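Local coordinates for protein uroporphyrinogen III synthase (PDB 1WCW) that probably catalyses the formation of uroporphyrinogen III in porphyrin biosynthesis, at residues F63-L75 with G98-L110. Numbering follows the deposited sequence.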
loop_
_atom_site.group_PDB
_atom_site.type_symbol
_atom_site.label_atom_id
_atom_site.label_comp_id
_atom_site.label_asym_id
_atom_site.label_seq_id
_atom_site.Cartn_x
_atom_site.Cartn_y
_atom_site.Cartn_z
ATOM N N PHE A 63 -13.997 3.993 -13.694
ATOM C CA PHE A 63 -12.908 4.596 -12.940
ATOM C C PHE A 63 -12.589 3.677 -11.779
ATOM O O PHE A 63 -13.426 3.346 -10.963
ATOM C CB PHE A 63 -13.317 5.990 -12.404
ATOM C CG PHE A 63 -12.224 6.654 -11.570
ATOM C CD1 PHE A 63 -11.055 7.145 -12.172
ATOM C CD2 PHE A 63 -12.329 6.721 -10.196
ATOM C CE1 PHE A 63 -9.994 7.684 -11.362
ATOM C CE2 PHE A 63 -11.303 7.257 -9.415
ATOM C CZ PHE A 63 -10.158 7.719 -9.977
ATOM N N LEU A 64 -11.339 3.265 -11.682
ATOM C CA LEU A 64 -10.874 2.384 -10.643
ATOM C C LEU A 64 -9.834 3.101 -9.752
ATOM O O LEU A 64 -8.695 3.438 -10.234
ATOM C CB LEU A 64 -10.302 1.108 -11.255
ATOM C CG LEU A 64 -10.167 -0.135 -10.339
ATOM C CD1 LEU A 64 -9.894 -1.312 -11.260
ATOM C CD2 LEU A 64 -9.077 -0.006 -9.284
ATOM N N ALA A 65 -10.217 3.356 -8.517
ATOM C CA ALA A 65 -9.338 3.993 -7.544
ATOM C C ALA A 65 -8.665 2.939 -6.683
ATOM O O ALA A 65 -9.369 2.089 -6.133
ATOM C CB ALA A 65 -10.177 4.910 -6.614
ATOM N N THR A 66 -7.355 3.084 -6.482
ATOM C CA THR A 66 -6.638 2.160 -5.648
ATOM C C THR A 66 -6.269 2.745 -4.326
ATOM O O THR A 66 -6.187 1.967 -3.345
ATOM C CB THR A 66 -5.367 1.630 -6.341
ATOM O OG1 THR A 66 -4.499 2.729 -6.710
ATOM C CG2 THR A 66 -5.711 0.819 -7.591
ATOM N N THR A 67 -6.077 4.057 -4.198
ATOM C CA THR A 67 -5.721 4.640 -2.930
ATOM C C THR A 67 -6.461 5.946 -2.662
ATOM O O THR A 67 -6.903 6.675 -3.603
ATOM C CB THR A 67 -4.218 4.905 -2.815
ATOM O OG1 THR A 67 -3.818 5.916 -3.766
ATOM C CG2 THR A 67 -3.409 3.644 -3.102
ATOM N N GLY A 68 -6.628 6.276 -1.369
ATOM C CA GLY A 68 -7.297 7.517 -1.002
ATOM C C GLY A 68 -6.451 8.689 -1.404
ATOM O O GLY A 68 -6.993 9.685 -1.917
ATOM N N VAL A 69 -5.153 8.600 -1.140
ATOM C CA VAL A 69 -4.206 9.641 -1.520
ATOM C C VAL A 69 -4.303 9.899 -3.024
ATOM O O VAL A 69 -4.306 11.049 -3.475
ATOM C CB VAL A 69 -2.744 9.250 -1.163
ATOM C CG1 VAL A 69 -1.759 10.282 -1.710
ATOM C CG2 VAL A 69 -2.631 9.180 0.351
ATOM N N GLY A 70 -4.388 8.839 -3.806
ATOM C CA GLY A 70 -4.461 8.995 -5.245
ATOM C C GLY A 70 -5.718 9.682 -5.725
ATOM O O GLY A 70 -5.648 10.511 -6.665
ATOM N N VAL A 71 -6.843 9.369 -5.135
ATOM C CA VAL A 71 -8.086 10.028 -5.486
ATOM C C VAL A 71 -7.931 11.538 -5.193
ATOM O O VAL A 71 -8.250 12.400 -6.045
ATOM C CB VAL A 71 -9.232 9.430 -4.671
ATOM C CG1 VAL A 71 -10.492 10.335 -4.789
ATOM C CG2 VAL A 71 -9.521 7.996 -5.138
ATOM N N ARG A 72 -7.445 11.896 -4.007
ATOM C CA ARG A 72 -7.327 13.296 -3.647
ATOM C C ARG A 72 -6.354 14.002 -4.565
ATOM O O ARG A 72 -6.662 15.122 -5.062
ATOM C CB ARG A 72 -6.897 13.426 -2.202
ATOM C CG ARG A 72 -7.966 12.909 -1.271
ATOM C CD ARG A 72 -7.677 13.188 0.258
ATOM N NE ARG A 72 -8.669 12.441 1.026
ATOM C CZ ARG A 72 -8.485 11.204 1.491
ATOM N NH1 ARG A 72 -9.472 10.583 2.158
ATOM N NH2 ARG A 72 -7.306 10.635 1.369
ATOM N N ASP A 73 -5.202 13.375 -4.836
ATOM C CA ASP A 73 -4.229 14.005 -5.718
ATOM C C ASP A 73 -4.794 14.223 -7.125
ATOM O O ASP A 73 -4.503 15.277 -7.758
ATOM C CB ASP A 73 -2.934 13.193 -5.835
ATOM C CG ASP A 73 -2.075 13.239 -4.605
ATOM O OD1 ASP A 73 -1.098 12.464 -4.642
ATOM O OD2 ASP A 73 -2.338 14.024 -3.644
ATOM N N LEU A 74 -5.532 13.265 -7.679
ATOM C CA LEU A 74 -6.079 13.445 -8.978
ATOM C C LEU A 74 -7.089 14.577 -9.035
ATOM O O LEU A 74 -7.093 15.344 -10.018
ATOM C CB LEU A 74 -6.715 12.101 -9.423
ATOM C CG LEU A 74 -7.317 12.068 -10.795
ATOM C CD1 LEU A 74 -6.305 12.377 -11.856
ATOM C CD2 LEU A 74 -7.899 10.640 -11.055
ATOM N N LEU A 75 -7.958 14.665 -8.052
ATOM C CA LEU A 75 -8.930 15.749 -8.017
ATOM C C LEU A 75 -8.181 17.115 -7.924
ATOM O O LEU A 75 -8.575 18.080 -8.635
ATOM C CB LEU A 75 -9.893 15.549 -6.829
ATOM C CG LEU A 75 -10.842 14.372 -7.068
ATOM C CD1 LEU A 75 -11.570 14.122 -5.783
ATOM C CD2 LEU A 75 -11.809 14.649 -8.164
ATOM N N GLY A 98 -10.324 -0.640 -2.021
ATOM C CA GLY A 98 -10.507 -0.900 -0.594
ATOM C C GLY A 98 -11.121 0.296 0.084
ATOM O O GLY A 98 -11.455 1.287 -0.565
ATOM N N ALA A 99 -11.220 0.223 1.418
ATOM C CA ALA A 99 -11.828 1.268 2.205
ATOM C C ALA A 99 -11.253 2.644 2.110
ATOM O O ALA A 99 -12.021 3.596 2.156
ATOM C CB ALA A 99 -11.851 0.846 3.672
ATOM N N LYS A 100 -9.951 2.773 2.011
ATOM C CA LYS A 100 -9.372 4.113 1.942
ATOM C C LYS A 100 -9.725 4.839 0.649
ATOM O O LYS A 100 -10.083 6.021 0.659
ATOM C CB LYS A 100 -7.869 4.082 2.120
ATOM C CG LYS A 100 -7.497 3.699 3.563
ATOM C CD LYS A 100 -6.040 3.349 3.656
ATOM C CE LYS A 100 -5.670 2.992 5.106
ATOM N NZ LYS A 100 -4.200 2.740 5.303
ATOM N N ALA A 101 -9.636 4.125 -0.481
ATOM C CA ALA A 101 -10.034 4.770 -1.738
ATOM C C ALA A 101 -11.513 5.066 -1.699
ATOM O O ALA A 101 -11.965 6.080 -2.203
ATOM C CB ALA A 101 -9.748 3.885 -2.946
ATOM N N ALA A 102 -12.283 4.146 -1.094
ATOM C CA ALA A 102 -13.709 4.357 -1.012
ATOM C C ALA A 102 -14.046 5.615 -0.200
ATOM O O ALA A 102 -14.913 6.372 -0.592
ATOM C CB ALA A 102 -14.415 3.154 -0.439
ATOM N N ARG A 103 -13.342 5.831 0.901
ATOM C CA ARG A 103 -13.660 6.981 1.716
ATOM C C ARG A 103 -13.326 8.276 0.979
ATOM O O ARG A 103 -14.088 9.260 1.053
ATOM C CB ARG A 103 -12.853 6.888 2.984
ATOM C CG ARG A 103 -13.201 5.745 3.909
ATOM C CD ARG A 103 -12.073 5.504 4.948
ATOM N NE ARG A 103 -12.296 4.224 5.624
ATOM C CZ ARG A 103 -11.412 3.568 6.367
ATOM N NH1 ARG A 103 -10.189 4.065 6.558
ATOM N NH2 ARG A 103 -11.771 2.408 6.923
ATOM N N ALA A 104 -12.184 8.309 0.262
ATOM C CA ALA A 104 -11.840 9.516 -0.470
ATOM C C ALA A 104 -12.885 9.803 -1.533
ATOM O O ALA A 104 -13.239 10.933 -1.745
ATOM C CB ALA A 104 -10.475 9.398 -1.078
ATOM N N LEU A 105 -13.379 8.792 -2.241
ATOM C CA LEU A 105 -14.430 9.033 -3.227
ATOM C C LEU A 105 -15.724 9.547 -2.553
ATOM O O LEU A 105 -16.319 10.499 -3.058
ATOM C CB LEU A 105 -14.702 7.719 -3.998
ATOM C CG LEU A 105 -13.623 7.385 -5.078
ATOM C CD1 LEU A 105 -13.864 5.944 -5.588
ATOM C CD2 LEU A 105 -13.710 8.368 -6.263
ATOM N N LYS A 106 -16.103 8.937 -1.432
ATOM C CA LYS A 106 -17.319 9.375 -0.717
ATOM C C LYS A 106 -17.172 10.835 -0.279
ATOM O O LYS A 106 -18.093 11.625 -0.437
ATOM C CB LYS A 106 -17.533 8.486 0.492
ATOM C CG LYS A 106 -18.023 7.128 0.145
ATOM C CD LYS A 106 -19.525 7.067 0.168
ATOM C CE LYS A 106 -20.004 5.623 -0.018
ATOM N NZ LYS A 106 -21.497 5.426 0.205
ATOM N N GLU A 107 -16.012 11.206 0.255
ATOM C CA GLU A 107 -15.767 12.588 0.697
ATOM C C GLU A 107 -15.821 13.573 -0.470
ATOM O O GLU A 107 -16.112 14.745 -0.289
ATOM C CB GLU A 107 -14.452 12.672 1.447
ATOM C CG GLU A 107 -14.523 12.015 2.846
ATOM C CD GLU A 107 -13.152 11.905 3.568
ATOM O OE1 GLU A 107 -13.134 11.450 4.752
ATOM O OE2 GLU A 107 -12.095 12.262 2.971
ATOM N N ALA A 108 -15.528 13.122 -1.687
ATOM C CA ALA A 108 -15.593 13.985 -2.856
ATOM C C ALA A 108 -17.013 14.037 -3.468
ATOM O O ALA A 108 -17.222 14.699 -4.462
ATOM C CB ALA A 108 -14.570 13.475 -3.921
ATOM N N GLY A 109 -17.957 13.298 -2.855
ATOM C CA GLY A 109 -19.331 13.220 -3.328
ATOM C C GLY A 109 -19.441 12.335 -4.555
ATOM O O GLY A 109 -20.320 12.497 -5.385
ATOM N N LEU A 110 -18.520 11.376 -4.652
ATOM C CA LEU A 110 -18.471 10.438 -5.812
ATOM C C LEU A 110 -18.342 9.038 -5.213
ATOM O O LEU A 110 -17.402 8.286 -5.529
ATOM C CB LEU A 110 -17.240 10.751 -6.684
ATOM C CG LEU A 110 -17.260 12.128 -7.388
ATOM C CD1 LEU A 110 -15.876 12.473 -7.879
ATOM C CD2 LEU A 110 -18.238 12.102 -8.565
HETATM O O HOH W 1 -8.108 1.559 -0.966
HETATM O O HOH W 2 -8.990 7.732 2.558
#
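Ala-104 sets its methyl under one face of the Arg-72 guanidinium, CB lying 3.6 Å from Arg-72 NH1, and the same CB touches the Val-71 side chain. Gly-68 has no side chain to hold the backbones apart, which allows its CA to come within 3.9 Å of Ala-101 CA, the nearest pair of CA atoms between the two segments. Gly-68, Ala-101 and Ala-104 thus present little bulk where the axes of 68-75 and 99-107 come within 7.9 Å, their N-to-C directions 33° apart. Just beyond the end of helix 99-107, Leu-75 CD1 meets Ala-108 CB at 3.6 Å. Toward the sheet, Leu-105 carries its branch beside its own backbone N (chi1 -77°). Its CD1 packs against the Ala-65 methyl, whereas CD2 reaches Val-71 CG1, 4.0 Å away, and Phe-63 CE2.

On the exposed side of the helix pair, the extended Arg-72 chain delivers NH1 to Glu-107 OE2 in a salt bridge of 3.2 Å. The hydrogen bond is nearly straight (N-H...O 169°); OE2 lies close to the guanidinium plane, yet is met from above the carboxylate plane. NH1 also donates to a water that in turn donates to Lys-100 O, so two partners at the guanidinium edge restrain its rotation. A second water joins Thr-66 O to Ala-101 N, bridging the loop after strand 62-65 to the first turn of helix 99-107. Thr-67 OG1, also hydrogen-bonded to Tyr-163 OH, N-caps helix 68-80 by accepting from Gly-70 N (3.0 Å). Strands 62-65 and 93-96 are parallel neighbours, and the helices following them pack side by side on one face of their sheet, an arrangement characteristic of the alpha/beta domains of HemD-family synthases.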